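Local coordinates for RNA-binding protein 12 (Homo sapiens, PDB 2EK1), which probably binds RNA through its RNA recognition motif, at residues A[21-26]-A[58-63]. Residues are numbered along the deposited sequence; the frame is centred on the assembly and turned at random.
Sequences QNMPFT and GEAMVA
The amide of Gln21 and the carboxylate of Glu59 stand almost perpendicular, their planes 89° apart, with the amide nitrogen meeting a carboxylate oxygen. That bond, Gln21 NE2 to Glu59 OE2, is weak at 3.4 Å although nearly straight (170° at the hydrogen). The two side chains run side by side in the same direction, and their CG methylenes also pack, Gln21 CG to Glu59 CG at 3.6 Å. In both residues CG is anti to the carbonyl carbon and the chain then stays extended, which carries the amide and carboxylate out together.

Between the backbones, Met23 N donates to Gly58 O (2.9 Å), while Gln21 CA makes a longer CA-H...O contact with the same oxygen. Gly58 has positive phi, a backbone conformation suited to glycine. On the other face of the sheet selenomethionine Met23 bends at chi3 (-64°), laying CE tightly against Ala60 CB at 3.5 Å, beside Leu48 of strand 47-50 and Ile32 of helix 29-35. The contact thus ties the loop after strand 16-21 to residues 58-60, where strands 16-21 and 59-64 are antiparallel neighbours in the central sheet of the RNA recognition motif's beta-alpha-beta-beta-alpha-beta fold.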
loop_
_atom_site.group_PDB
_atom_site.type_symbol
_atom_site.label_atom_id
_atom_site.label_comp_id
_atom_site.label_asym_id
_atom_site.label_seq_id
_atom_site.Cartn_x
_atom_site.Cartn_y
_atom_site.Cartn_z
ATOM N N GLN A 21 10.379 4.430 -0.837
ATOM C CA GLN A 21 10.278 5.585 0.071
ATOM C C GLN A 21 11.024 6.762 -0.572
ATOM O O GLN A 21 11.885 6.567 -1.448
ATOM C CB GLN A 21 10.985 5.282 1.422
ATOM C CG GLN A 21 10.279 4.335 2.358
ATOM C CD GLN A 21 11.149 4.000 3.555
ATOM O OE1 GLN A 21 12.098 3.235 3.435
ATOM N NE2 GLN A 21 10.836 4.590 4.698
ATOM N N ASN A 22 10.723 7.937 -0.068
ATOM C CA ASN A 22 11.313 9.166 -0.514
ATOM C C ASN A 22 10.817 9.588 -1.860
ATOM O O ASN A 22 11.462 10.388 -2.465
ATOM C CB ASN A 22 12.854 9.111 -0.515
ATOM C CG ASN A 22 13.437 10.501 -0.396
ATOM O OD1 ASN A 22 12.827 11.402 0.251
ATOM N ND2 ASN A 22 14.583 10.706 -1.005
HETATM N N MSE A 23 9.675 9.052 -2.360
HETATM C CA MSE A 23 9.188 9.583 -3.627
HETATM C C MSE A 23 8.631 11.023 -3.467
HETATM O O MSE A 23 8.206 11.352 -2.428
HETATM C CB MSE A 23 8.036 8.734 -4.152
HETATM C CG MSE A 23 8.429 7.282 -4.266
HETATM SE SE MSE A 23 6.825 6.281 -4.942
HETATM C CE MSE A 23 5.641 6.569 -3.470
ATOM N N PRO A 24 8.627 11.852 -4.511
ATOM C CA PRO A 24 8.050 13.183 -4.287
ATOM C C PRO A 24 6.558 13.000 -4.157
ATOM O O PRO A 24 5.960 11.948 -4.587
ATOM C CB PRO A 24 8.399 13.932 -5.543
ATOM C CG PRO A 24 8.452 12.879 -6.598
ATOM C CD PRO A 24 9.167 11.736 -5.884
ATOM N N PHE A 25 5.973 13.998 -3.524
ATOM C CA PHE A 25 4.556 14.041 -3.285
ATOM C C PHE A 25 3.719 14.121 -4.578
ATOM O O PHE A 25 2.571 13.867 -4.523
ATOM C CB PHE A 25 4.179 15.275 -2.457
ATOM C CG PHE A 25 3.847 16.511 -3.335
ATOM C CD1 PHE A 25 4.816 17.491 -3.564
ATOM C CD2 PHE A 25 2.539 16.683 -3.892
ATOM C CE1 PHE A 25 4.509 18.633 -4.313
ATOM C CE2 PHE A 25 2.207 17.820 -4.654
ATOM C CZ PHE A 25 3.194 18.813 -4.869
ATOM N N THR A 26 4.289 14.532 -5.703
ATOM C CA THR A 26 3.586 14.613 -7.003
ATOM C C THR A 26 3.652 13.308 -7.812
ATOM O O THR A 26 3.152 13.246 -8.924
ATOM C CB THR A 26 4.218 15.674 -7.944
ATOM O OG1 THR A 26 5.545 15.254 -8.324
ATOM C CG2 THR A 26 4.286 17.005 -7.244
ATOM N N GLY A 58 5.021 9.761 0.490
ATOM C CA GLY A 58 6.239 9.579 -0.299
ATOM C C GLY A 58 6.611 8.107 -0.288
ATOM O O GLY A 58 7.648 7.727 -0.788
ATOM N N GLU A 59 5.731 7.248 0.242
ATOM C CA GLU A 59 6.008 5.811 0.348
ATOM C C GLU A 59 5.019 4.971 -0.453
ATOM O O GLU A 59 3.867 5.387 -0.655
ATOM C CB GLU A 59 5.986 5.374 1.834
ATOM C CG GLU A 59 7.109 6.017 2.650
ATOM C CD GLU A 59 7.167 5.635 4.116
ATOM O OE1 GLU A 59 6.488 4.672 4.556
ATOM O OE2 GLU A 59 7.934 6.327 4.821
ATOM N N ALA A 60 5.441 3.774 -0.855
ATOM C CA ALA A 60 4.586 2.886 -1.649
ATOM C C ALA A 60 5.043 1.435 -1.455
ATOM O O ALA A 60 6.119 1.198 -0.894
ATOM C CB ALA A 60 4.691 3.246 -3.024
HETATM N N MSE A 61 4.215 0.507 -1.856
HETATM C CA MSE A 61 4.469 -0.918 -1.794
HETATM C C MSE A 61 4.198 -1.236 -3.247
HETATM O O MSE A 61 3.271 -0.661 -3.879
HETATM C CB MSE A 61 3.448 -1.638 -0.914
HETATM C CG MSE A 61 3.372 -1.096 0.498
HETATM SE SE MSE A 61 2.124 -2.156 1.521
HETATM C CE MSE A 61 3.534 -3.416 1.911
ATOM N N VAL A 62 4.995 -2.149 -3.764
ATOM C CA VAL A 62 4.911 -2.541 -5.148
ATOM C C VAL A 62 5.331 -4.051 -5.178
ATOM O O VAL A 62 6.152 -4.519 -4.348
ATOM C CB VAL A 62 5.879 -1.585 -5.880
ATOM C CG1 VAL A 62 6.903 -2.287 -6.598
ATOM C CG2 VAL A 62 5.137 -0.515 -6.648
ATOM N N ALA A 63 4.754 -4.814 -6.095
ATOM C CA ALA A 63 5.056 -6.259 -6.111
ATOM C C ALA A 63 5.587 -6.763 -7.441
ATOM O O ALA A 63 5.353 -6.194 -8.442
ATOM C CB ALA A 63 3.844 -7.067 -5.704
#